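PDB 3SVT: short-chain type dehydrogenase/reductase from Mycobacterium ulcerans, which probably catalyses a nicotinamide-dependent oxidation or reduction, as members of the short-chain dehydrogenase/reductase family do, on a substrate that remains unspecified. Local coordinates for residues K25-G30 and D229-A234; Y129-A134 and G144-I149; S150-A153 and T157-W160; H173-A178 and V187-I192. One frame throughout, in Å; residues are numbered along the deposited sequence.

Contact 1: K25-G30 and D229-A234; sequences KGVAAG and DVANMA
G26 and V27 meet A231 and A234 where the axes of the helical segments K25-G30 and D229-A234 approach to 8.6 Å and cross at -54°, the CA atoms of V27 and A231 being only 4.6 Å apart. Such closeness is possible because the facing surfaces are made of glycine, alanine and one branched side chain. A231 directs its CB at the backbone of the first helix, where it lies 3.8 Å from G26 O and meets the peptide of G26 instead of a side chain. V27 fills the neighbouring position with one methyl group. Its CG1 stands anti to the backbone N (chi1 168°), which leaves CG2, on the N side of CB, as the branch presented to the second helix. From there CG2 touches A231 CA at 3.9 Å and A234 CB at 4.3 Å, spanning one turn of helix 227-238. G26 O is also the acceptor for G30 N within its own helix, so the carbonyl beneath A231 CB is already engaged. The pair packs on one side of the Rossmann-type sheet of this family. Elsewhere on helix 227-238, V230, M233 and A234 rest on strand 187-198, while D229 is tied by a salt bridge to R223; D229, N232 and M233 also pack against F244, A241 and F236 of the second subunit. Between the two helical segments, all the evidence is of apolar carbons and a backbone carbonyl meeting at van der Waals distance, which implies that fit and burial, not directional polar bonding, hold this crossing.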
loop_
_atom_site.group_PDB
_atom_site.type_symbol
_atom_site.label_atom_id
_atom_site.label_comp_id
_atom_site.label_asym_id
_atom_site.label_seq_id
_atom_site.Cartn_x
_atom_site.Cartn_y
_atom_site.Cartn_z
ATOM N N LYS B 25 6.829 28.923 2.464
ATOM C CA LYS B 25 7.001 30.118 3.305
ATOM C C LYS B 25 6.754 29.794 4.787
ATOM O O LYS B 25 7.513 30.224 5.675
ATOM C CB LYS B 25 6.055 31.228 2.829
ATOM C CG LYS B 25 6.160 32.583 3.506
ATOM C CD LYS B 25 5.150 33.542 2.817
ATOM C CE LYS B 25 4.987 34.877 3.500
ATOM N NZ LYS B 25 3.835 35.657 2.889
ATOM N N GLY B 26 5.707 29.013 5.040
ATOM C CA GLY B 26 5.404 28.557 6.397
ATOM C C GLY B 26 6.501 27.687 6.989
ATOM O O GLY B 26 6.803 27.777 8.168
ATOM N N VAL B 27 7.088 26.821 6.173
ATOM C CA VAL B 27 8.141 25.959 6.661
ATOM C C VAL B 27 9.390 26.786 7.017
ATOM O O VAL B 27 10.020 26.581 8.065
ATOM C CB VAL B 27 8.493 24.850 5.621
ATOM C CG1 VAL B 27 9.765 24.155 6.029
ATOM C CG2 VAL B 27 7.324 23.844 5.461
ATOM N N ALA B 28 9.719 27.722 6.124
ATOM C CA ALA B 28 10.808 28.652 6.312
ATOM C C ALA B 28 10.581 29.524 7.561
ATOM O O ALA B 28 11.494 29.732 8.367
ATOM C CB ALA B 28 10.957 29.540 5.049
ATOM N N ALA B 29 9.349 29.995 7.721
ATOM C CA ALA B 29 8.981 30.796 8.880
ATOM C C ALA B 29 9.260 30.022 10.157
ATOM O O ALA B 29 9.911 30.528 11.078
ATOM C CB ALA B 29 7.508 31.181 8.821
ATOM N N GLY B 30 8.732 28.800 10.214
ATOM C CA GLY B 30 8.945 27.915 11.349
ATOM C C GLY B 30 10.397 27.724 11.737
ATOM O O GLY B 30 10.764 27.819 12.912
ATOM N N ASP B 229 0.087 23.050 9.817
ATOM C CA ASP B 229 -0.027 21.609 9.970
ATOM C C ASP B 229 1.122 20.911 9.195
ATOM O O ASP B 229 1.733 19.956 9.694
ATOM C CB ASP B 229 -1.353 21.063 9.462
ATOM C CG ASP B 229 -2.574 21.634 10.174
ATOM O OD1 ASP B 229 -2.523 21.848 11.414
ATOM O OD2 ASP B 229 -3.625 21.816 9.480
ATOM N N VAL B 230 1.381 21.366 7.964
ATOM C CA VAL B 230 2.428 20.745 7.150
ATOM C C VAL B 230 3.823 21.148 7.687
ATOM O O VAL B 230 4.714 20.319 7.745
ATOM C CB VAL B 230 2.304 21.123 5.671
ATOM C CG1 VAL B 230 3.397 20.401 4.848
ATOM C CG2 VAL B 230 0.859 20.803 5.134
ATOM N N ALA B 231 3.976 22.412 8.085
ATOM C CA ALA B 231 5.249 22.917 8.627
ATOM C C ALA B 231 5.661 22.134 9.861
ATOM O O ALA B 231 6.819 21.804 10.019
ATOM C CB ALA B 231 5.144 24.421 8.952
ATOM N N ASN B 232 4.700 21.840 10.731
ATOM C CA ASN B 232 4.946 21.069 11.956
ATOM C C ASN B 232 5.508 19.651 11.654
ATOM O O ASN B 232 6.461 19.194 12.286
ATOM C CB ASN B 232 3.638 20.906 12.744
ATOM C CG ASN B 232 3.158 22.191 13.442
ATOM O OD1 ASN B 232 3.935 23.087 13.774
ATOM N ND2 ASN B 232 1.850 22.242 13.703
ATOM N N MET B 233 4.900 18.967 10.688
ATOM C CA MET B 233 5.366 17.636 10.274
ATOM C C MET B 233 6.752 17.714 9.658
ATOM O O MET B 233 7.582 16.841 9.911
ATOM C CB MET B 233 4.412 16.996 9.257
ATOM C CG MET B 233 4.819 15.596 8.807
ATOM S SD MET B 233 4.739 14.341 10.095
ATOM C CE MET B 233 2.955 14.092 10.107
ATOM N N ALA B 234 6.984 18.732 8.829
ATOM C CA ALA B 234 8.285 18.860 8.196
ATOM C C ALA B 234 9.358 19.086 9.241
ATOM O O ALA B 234 10.401 18.450 9.212
ATOM C CB ALA B 234 8.290 19.971 7.148
#

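Contact 2: Y129-A134 and G144-I149; sequences YVLKHA and GSFVGI
F146 is the one residue of strand G144-I149 that reaches helix segment Y129-A134, and three residues of that helix surround part of its ring. The tight part is L131 over the ring face: CD1 lies 3.6 Å from the F146 centroid and 8° off the ring normal, a nearly vertical CH-pi contact. The torsions explain it. L131 CG is anti to the backbone N (chi1 -179°), and the chi2 of 76° then brings CD1 above the centre of the ring, although the CB bond itself does not aim at the strand. At the ring edge, V130 CG1 comes to 3.9 Å from F146 CE2. A134 CB, one turn further along the helix, is looser, 4.4 Å from the same CE2. Helix and strand segments run antiparallel at 179°, their axes 10.5 Å apart, as expected where helix 113-140 forms the connection of a beta-alpha-beta crossover from strand 94-97 to its parallel neighbour 144-149 in the Rossmann-type sheet. V95 and H97 of strand 94-97 touch the F146 side chain as well. On the part of the helix turned from the strand, several side chains find polar partners elsewhere. K132 points away and its NZ makes a salt bridge with E75 and hydrogen bonds with V111 and S113 of the third subunit; H133 NE2, on a partly exposed side chain, is hydrogen-bonded to E75; and Y129 OH is hydrogen-bonded to R117 of the third subunit.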
loop_
_atom_site.group_PDB
_atom_site.type_symbol
_atom_site.label_atom_id
_atom_site.label_comp_id
_atom_site.label_asym_id
_atom_site.label_seq_id
_atom_site.Cartn_x
_atom_site.Cartn_y
_atom_site.Cartn_z
ATOM N N TYR B 129 16.789 16.864 -9.379
ATOM C CA TYR B 129 17.946 17.771 -9.297
ATOM C C TYR B 129 18.187 18.243 -7.858
ATOM O O TYR B 129 19.332 18.237 -7.374
ATOM C CB TYR B 129 17.835 18.969 -10.230
ATOM C CG TYR B 129 17.501 18.661 -11.664
ATOM C CD1 TYR B 129 17.955 17.516 -12.286
ATOM C CD2 TYR B 129 16.734 19.537 -12.403
ATOM C CE1 TYR B 129 17.640 17.260 -13.601
ATOM C CE2 TYR B 129 16.417 19.280 -13.696
ATOM C CZ TYR B 129 16.864 18.138 -14.293
ATOM O OH TYR B 129 16.535 17.892 -15.612
ATOM N N VAL B 130 17.116 18.649 -7.181
ATOM C CA VAL B 130 17.236 19.105 -5.809
ATOM C C VAL B 130 17.810 18.021 -4.904
ATOM O O VAL B 130 18.723 18.282 -4.123
ATOM C CB VAL B 130 15.890 19.631 -5.258
ATOM C CG1 VAL B 130 15.985 19.899 -3.762
ATOM C CG2 VAL B 130 15.507 20.946 -5.986
ATOM N N LEU B 131 17.297 16.801 -5.038
ATOM C CA LEU B 131 17.741 15.692 -4.197
ATOM C C LEU B 131 19.193 15.263 -4.511
ATOM O O LEU B 131 19.986 15.061 -3.596
ATOM C CB LEU B 131 16.790 14.521 -4.355
ATOM C CG LEU B 131 17.042 13.226 -3.544
ATOM C CD1 LEU B 131 16.653 13.300 -2.065
ATOM C CD2 LEU B 131 16.303 12.112 -4.186
ATOM N N LYS B 132 19.514 15.123 -5.803
ATOM C CA LYS B 132 20.845 14.747 -6.259
ATOM C C LYS B 132 21.889 15.617 -5.594
ATOM O O LYS B 132 22.808 15.119 -4.954
ATOM C CB LYS B 132 20.918 14.907 -7.780
ATOM C CG LYS B 132 22.246 14.520 -8.473
ATOM C CD LYS B 132 22.097 14.642 -9.969
ATOM C CE LYS B 132 23.411 14.581 -10.733
ATOM N NZ LYS B 132 23.184 14.902 -12.195
ATOM N N HIS B 133 21.737 16.929 -5.740
ATOM C CA HIS B 133 22.776 17.845 -5.308
ATOM C C HIS B 133 22.755 18.111 -3.812
ATOM O O HIS B 133 23.823 18.218 -3.173
ATOM C CB HIS B 133 22.727 19.131 -6.149
ATOM C CG HIS B 133 23.095 18.901 -7.581
ATOM N ND1 HIS B 133 24.404 18.829 -8.000
ATOM C CD2 HIS B 133 22.333 18.664 -8.678
ATOM C CE1 HIS B 133 24.436 18.583 -9.298
ATOM N NE2 HIS B 133 23.191 18.475 -9.736
ATOM N N ALA B 134 21.562 18.205 -3.233
ATOM C CA ALA B 134 21.470 18.383 -1.785
ATOM C C ALA B 134 22.055 17.168 -1.054
ATOM O O ALA B 134 22.794 17.306 -0.062
ATOM C CB ALA B 134 20.012 18.590 -1.393
ATOM N N GLY B 144 21.910 14.103 7.434
ATOM C CA GLY B 144 20.914 15.169 7.374
ATOM C C GLY B 144 19.558 14.601 7.060
ATOM O O GLY B 144 19.366 13.392 7.146
ATOM N N SER B 145 18.615 15.465 6.688
ATOM C CA SER B 145 17.213 15.060 6.531
ATOM C C SER B 145 16.534 15.778 5.370
ATOM O O SER B 145 16.480 17.004 5.354
ATOM C CB SER B 145 16.428 15.338 7.844
ATOM O OG SER B 145 15.039 15.037 7.672
ATOM N N PHE B 146 16.030 15.016 4.400
ATOM C CA PHE B 146 15.402 15.582 3.216
ATOM C C PHE B 146 13.891 15.298 3.330
ATOM O O PHE B 146 13.502 14.162 3.530
ATOM C CB PHE B 146 15.969 14.925 1.953
ATOM C CG PHE B 146 15.510 15.563 0.677
ATOM C CD1 PHE B 146 14.224 15.346 0.188
ATOM C CD2 PHE B 146 16.372 16.401 -0.043
ATOM C CE1 PHE B 146 13.802 15.955 -0.995
ATOM C CE2 PHE B 146 15.956 17.008 -1.217
ATOM C CZ PHE B 146 14.675 16.791 -1.695
ATOM N N VAL B 147 13.067 16.319 3.223
ATOM C CA VAL B 147 11.633 16.154 3.253
ATOM C C VAL B 147 11.016 16.648 1.934
ATOM O O VAL B 147 11.086 17.845 1.580
ATOM C CB VAL B 147 11.026 16.931 4.447
ATOM C CG1 VAL B 147 9.465 16.750 4.507
ATOM C CG2 VAL B 147 11.710 16.504 5.757
ATOM N N GLY B 148 10.397 15.733 1.217
ATOM C CA GLY B 148 9.691 16.064 0.002
ATOM C C GLY B 148 8.222 16.299 0.255
ATOM O O GLY B 148 7.552 15.498 0.932
ATOM N N ILE B 149 7.699 17.384 -0.298
ATOM C CA ILE B 149 6.257 17.649 -0.184
ATOM C C ILE B 149 5.501 17.121 -1.401
ATOM O O ILE B 149 5.640 17.634 -2.508
ATOM C CB ILE B 149 5.931 19.125 -0.009
ATOM C CG1 ILE B 149 6.747 19.724 1.145
ATOM C CG2 ILE B 149 4.407 19.295 0.210
ATOM C CD1 ILE B 149 6.431 19.148 2.502
#

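Contact 3: S150-A153 and T157-W160; sequences SSIA and THRW
A153 and H158 bring the start of helix 152-155, just beyond strand 144-149, against the loop that follows it; S151 is the N-cap of this weakly bonded helix. S151 OG accepts from A153 N at 3.0 Å with an N-H...O angle of 163°, a fairly straight capping bond that orients the I152-A153 peptide, whose A153 end lies under the H158 ring. That ring lies against the backbone of A153: A153 CA is 3.6 Å from the ring centroid, 21° off its normal and displaced toward the rim on the CE1 and ND1 side, a CH-pi contact. With chi1 at -75°, H158 CG sits beside its own backbone N and opposite the carbonyl carbon, which swings the imidazole back toward the helix start. I152 reaches the ring edge, not its face. Its CG1 is anti to the backbone N, and CG2, placed between N and the carbonyl carbon, lies 3.6 Å from H158 NE2. H158 ND1 is hydrogen-bonded to N156 O, which helps hold the rotation of the ring, and F161 meets it edge-to-face. S151 and A153 also touch Y164 of helix 163-182. Y164 and K168 have the spacing of the family's YxxxK active-site motif, and S151 is probably at the position of its serine. A single water links the two backbones, donating to A153 O at 2.9 Å and accepting from H158 N at 3.1 Å.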
loop_
_atom_site.group_PDB
_atom_site.type_symbol
_atom_site.label_atom_id
_atom_site.label_comp_id
_atom_site.label_asym_id
_atom_site.label_seq_id
_atom_site.Cartn_x
_atom_site.Cartn_y
_atom_site.Cartn_z
ATOM N N SER B 150 4.694 16.094 -1.168
ATOM C CA SER B 150 3.950 15.428 -2.220
ATOM C C SER B 150 2.501 15.946 -2.226
ATOM O O SER B 150 2.295 17.142 -2.183
ATOM C CB SER B 150 4.053 13.921 -2.014
ATOM O OG SER B 150 3.321 13.180 -2.976
ATOM N N SER B 151 1.513 15.055 -2.301
ATOM C CA SER B 151 0.098 15.432 -2.260
ATOM C C SER B 151 -0.777 14.211 -2.048
ATOM O O SER B 151 -0.420 13.095 -2.427
ATOM C CB SER B 151 -0.347 16.071 -3.575
ATOM O OG SER B 151 -1.747 16.349 -3.563
ATOM N N ILE B 152 -1.953 14.431 -1.462
ATOM C CA ILE B 152 -2.966 13.385 -1.428
ATOM C C ILE B 152 -3.357 12.901 -2.847
ATOM O O ILE B 152 -3.858 11.789 -3.014
ATOM C CB ILE B 152 -4.218 13.863 -0.690
ATOM C CG1 ILE B 152 -5.198 12.693 -0.488
ATOM C CG2 ILE B 152 -4.852 15.024 -1.451
ATOM C CD1 ILE B 152 -6.165 12.909 0.665
ATOM N N ALA B 153 -3.144 13.731 -3.862
ATOM C CA ALA B 153 -3.344 13.317 -5.240
ATOM C C ALA B 153 -2.530 12.066 -5.592
ATOM O O ALA B 153 -2.949 11.300 -6.453
ATOM C CB ALA B 153 -3.053 14.472 -6.212
ATOM N N THR B 157 -6.584 8.630 -6.139
ATOM C CA THR B 157 -6.876 9.158 -7.490
ATOM C C THR B 157 -7.826 10.382 -7.467
ATOM O O THR B 157 -8.904 10.350 -6.837
ATOM C CB THR B 157 -7.515 8.088 -8.406
ATOM O OG1 THR B 157 -8.661 7.507 -7.752
ATOM C CG2 THR B 157 -6.456 6.985 -8.782
ATOM N N HIS B 158 -7.378 11.450 -8.135
ATOM C CA HIS B 158 -8.129 12.669 -8.307
ATOM C C HIS B 158 -8.534 12.689 -9.786
ATOM O O HIS B 158 -7.733 13.078 -10.647
ATOM C CB HIS B 158 -7.269 13.912 -7.993
ATOM C CG HIS B 158 -7.031 14.153 -6.532
ATOM N ND1 HIS B 158 -6.836 13.129 -5.628
ATOM C CD2 HIS B 158 -6.936 15.308 -5.824
ATOM C CE1 HIS B 158 -6.641 13.646 -4.424
ATOM N NE2 HIS B 158 -6.695 14.964 -4.515
ATOM N N ARG B 159 -9.756 12.241 -10.074
ATOM C CA ARG B 159 -10.259 12.296 -11.432
ATOM C C ARG B 159 -10.012 13.704 -12.004
ATOM O O ARG B 159 -10.330 14.715 -11.360
ATOM C CB ARG B 159 -11.769 11.954 -11.473
ATOM C CG ARG B 159 -12.097 10.459 -11.433
ATOM C CD ARG B 159 -13.603 10.209 -11.131
ATOM N NE ARG B 159 -13.806 10.306 -9.678
ATOM C CZ ARG B 159 -14.970 10.212 -9.038
ATOM N NH1 ARG B 159 -16.096 10.062 -9.709
ATOM N NH2 ARG B 159 -14.998 10.296 -7.701
ATOM N N TRP B 160 -9.418 13.728 -13.194
ATOM C CA TRP B 160 -9.245 14.911 -14.049
ATOM C C TRP B 160 -8.071 15.799 -13.640
ATOM O O TRP B 160 -7.937 16.923 -14.129
ATOM C CB TRP B 160 -10.539 15.704 -14.190
ATOM C CG TRP B 160 -11.713 14.813 -14.504
ATOM C CD1 TRP B 160 -11.916 14.102 -15.643
ATOM C CD2 TRP B 160 -12.821 14.534 -13.652
ATOM N NE1 TRP B 160 -13.087 13.387 -15.561
ATOM C CE2 TRP B 160 -13.676 13.655 -14.353
ATOM C CE3 TRP B 160 -13.193 14.959 -12.370
ATOM C CZ2 TRP B 160 -14.855 13.161 -13.798
ATOM C CZ3 TRP B 160 -14.386 14.489 -11.837
ATOM C CH2 TRP B 160 -15.197 13.593 -12.549
HETATM O O HOH W 1 -4.386 11.423 -8.929
#

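Contact 4: H173-A178 and V187-I192; sequences HLMQLA and VRVNSI
A beta-alpha-beta crossover brings M175 and A178 of helix 163-182 against V189, N190 and S191 of strand 187-198, the helix lying in the connection from strand 144-149 to its parallel neighbour 187-198. The two segments are nearly antiparallel (162°), and their axes come within 6.9 Å. V189 points at the helix and divides its branches: CG1 lies 3.4 Å from M175 O and 3.6 Å from M175 SD, while CG2 meets A178 CB at 4.0 Å, one turn further on. M175 starts toward the strand and then bends at chi2 (-55°) and chi3 (92°), so that it lies across V189 at about a right angle. On the way CG passes 3.9 Å from S191 CB, and equally close to N190 O, and the thioether continues toward F146. The polar ends turn elsewhere: S191 OG bonds to D172, and N190, whose CB bond points away from the helix, uses OD1 and ND2 on Q248 N and V245 O. The helix is thus seated on the sheet by methyl, methylene and sulfur contacts, some of them to backbone carbonyl oxygens, which implies dispersion-based packing, while the hydrogen bonds of N190 and S191 go to partners outside the two segments.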
loop_
_atom_site.group_PDB
_atom_site.type_symbol
_atom_site.label_atom_id
_atom_site.label_comp_id
_atom_site.label_asym_id
_atom_site.label_seq_id
_atom_site.Cartn_x
_atom_site.Cartn_y
_atom_site.Cartn_z
ATOM N N HIS B 173 8.018 7.757 -4.738
ATOM C CA HIS B 173 8.907 6.643 -4.953
ATOM C C HIS B 173 10.377 7.079 -4.876
ATOM O O HIS B 173 11.207 6.359 -4.314
ATOM C CB HIS B 173 8.629 5.925 -6.276
ATOM C CG HIS B 173 9.421 4.670 -6.435
ATOM N ND1 HIS B 173 8.947 3.440 -6.044
ATOM C CD2 HIS B 173 10.675 4.461 -6.895
ATOM C CE1 HIS B 173 9.878 2.527 -6.253
ATOM N NE2 HIS B 173 10.941 3.121 -6.760
ATOM N N LEU B 174 10.686 8.248 -5.449
ATOM C CA LEU B 174 12.069 8.743 -5.451
ATOM C C LEU B 174 12.581 8.997 -4.027
ATOM O O LEU B 174 13.746 8.728 -3.731
ATOM C CB LEU B 174 12.197 10.007 -6.315
ATOM C CG LEU B 174 13.545 10.733 -6.341
ATOM C CD1 LEU B 174 14.667 9.843 -6.808
ATOM C CD2 LEU B 174 13.401 11.933 -7.260
ATOM N N MET B 175 11.709 9.493 -3.142
ATOM C CA MET B 175 12.066 9.673 -1.731
ATOM C C MET B 175 12.406 8.332 -1.085
ATOM O O MET B 175 13.435 8.195 -0.378
ATOM C CB MET B 175 10.924 10.325 -0.940
ATOM C CG MET B 175 10.510 11.757 -1.319
ATOM S SD MET B 175 11.785 13.015 -1.337
ATOM C CE MET B 175 12.297 12.929 -3.069
ATOM N N GLN B 176 11.563 7.333 -1.333
ATOM C CA GLN B 176 11.837 5.975 -0.816
ATOM C C GLN B 176 13.127 5.326 -1.369
ATOM O O GLN B 176 13.925 4.785 -0.595
ATOM C CB GLN B 176 10.618 5.083 -1.012
ATOM C CG GLN B 176 9.472 5.545 -0.130
ATOM C CD GLN B 176 8.324 4.605 -0.136
ATOM O OE1 GLN B 176 7.879 4.185 -1.200
ATOM N NE2 GLN B 176 7.829 4.259 1.051
ATOM N N LEU B 177 13.355 5.438 -2.686
ATOM C CA LEU B 177 14.598 4.968 -3.293
ATOM C C LEU B 177 15.829 5.623 -2.652
ATOM O O LEU B 177 16.774 4.930 -2.249
ATOM C CB LEU B 177 14.579 5.265 -4.784
ATOM C CG LEU B 177 15.782 4.920 -5.667
ATOM C CD1 LEU B 177 16.130 3.443 -5.545
ATOM C CD2 LEU B 177 15.476 5.326 -7.131
ATOM N N ALA B 178 15.810 6.958 -2.558
ATOM C CA ALA B 178 16.898 7.711 -1.949
ATOM C C ALA B 178 17.152 7.339 -0.466
ATOM O O ALA B 178 18.313 7.213 -0.019
ATOM C CB ALA B 178 16.656 9.218 -2.112
ATOM N N VAL B 187 21.658 9.972 5.882
ATOM C CA VAL B 187 20.736 10.918 5.259
ATOM C C VAL B 187 19.339 10.268 5.178
ATOM O O VAL B 187 19.128 9.278 4.462
ATOM C CB VAL B 187 21.198 11.334 3.843
ATOM C CG1 VAL B 187 20.156 12.268 3.160
ATOM C CG2 VAL B 187 22.598 12.006 3.892
ATOM N N ARG B 188 18.401 10.831 5.930
ATOM C CA ARG B 188 17.023 10.354 5.956
ATOM C C ARG B 188 16.228 11.070 4.872
ATOM O O ARG B 188 16.450 12.249 4.599
ATOM C CB ARG B 188 16.410 10.597 7.338
ATOM C CG ARG B 188 17.331 10.071 8.455
ATOM C CD ARG B 188 16.751 10.216 9.822
ATOM N NE ARG B 188 16.747 11.589 10.340
ATOM C CZ ARG B 188 15.693 12.398 10.366
ATOM N NH1 ARG B 188 14.508 12.027 9.831
ATOM N NH2 ARG B 188 15.823 13.610 10.929
ATOM N N VAL B 189 15.330 10.345 4.228
ATOM C CA VAL B 189 14.508 10.929 3.175
ATOM C C VAL B 189 13.071 10.467 3.380
ATOM O O VAL B 189 12.812 9.265 3.500
ATOM C CB VAL B 189 14.996 10.548 1.734
ATOM C CG1 VAL B 189 14.210 11.357 0.662
ATOM C CG2 VAL B 189 16.503 10.746 1.591
ATOM N N ASN B 190 12.151 11.424 3.437
ATOM C CA ASN B 190 10.745 11.146 3.691
ATOM C C ASN B 190 9.861 12.043 2.827
ATOM O O ASN B 190 10.301 13.105 2.364
ATOM C CB ASN B 190 10.393 11.370 5.181
ATOM C CG ASN B 190 11.139 10.441 6.130
ATOM O OD1 ASN B 190 10.819 9.269 6.220
ATOM N ND2 ASN B 190 12.109 10.978 6.869
ATOM N N SER B 191 8.615 11.619 2.624
ATOM C CA SER B 191 7.615 12.414 1.901
ATOM C C SER B 191 6.434 12.765 2.820
ATOM O O SER B 191 5.992 11.951 3.629
ATOM C CB SER B 191 7.102 11.676 0.669
ATOM O OG SER B 191 6.009 12.385 0.102
ATOM N N ILE B 192 5.938 13.992 2.678
ATOM C CA ILE B 192 4.678 14.409 3.234
ATOM C C ILE B 192 3.642 14.606 2.112
ATOM O O ILE B 192 3.917 15.337 1.158
ATOM C CB ILE B 192 4.814 15.736 4.022
ATOM C CG1 ILE B 192 5.868 15.599 5.140
ATOM C CG2 ILE B 192 3.473 16.166 4.590
ATOM C CD1 ILE B 192 6.268 16.904 5.738
#

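How the contacts relate
Contact 1 closes a long loop that contains contacts 2, 3 and 4 in that order. Contacts 2 and 4 are close neighbours, centres about 8 Å apart, because strands 144-149 and 187-198 pair in the same sheet; F146 N is probably hydrogen-bonded to R188 O (2.8 Å). Helices 113-140 and 163-182 pack on one face of these strands, helix 227-238 on the other, where V230 and M233 touch I149 and I192. Contact 3, its centre about 22 Å from the centres of contacts 1 and 2, continues from strand 144-149; S150 N, 2.6 Å from I192 O and probably hydrogen-bonded, keeps it paired to strand 187-198. The four sample both helical layers and the central sheet of one Rossmann-type domain.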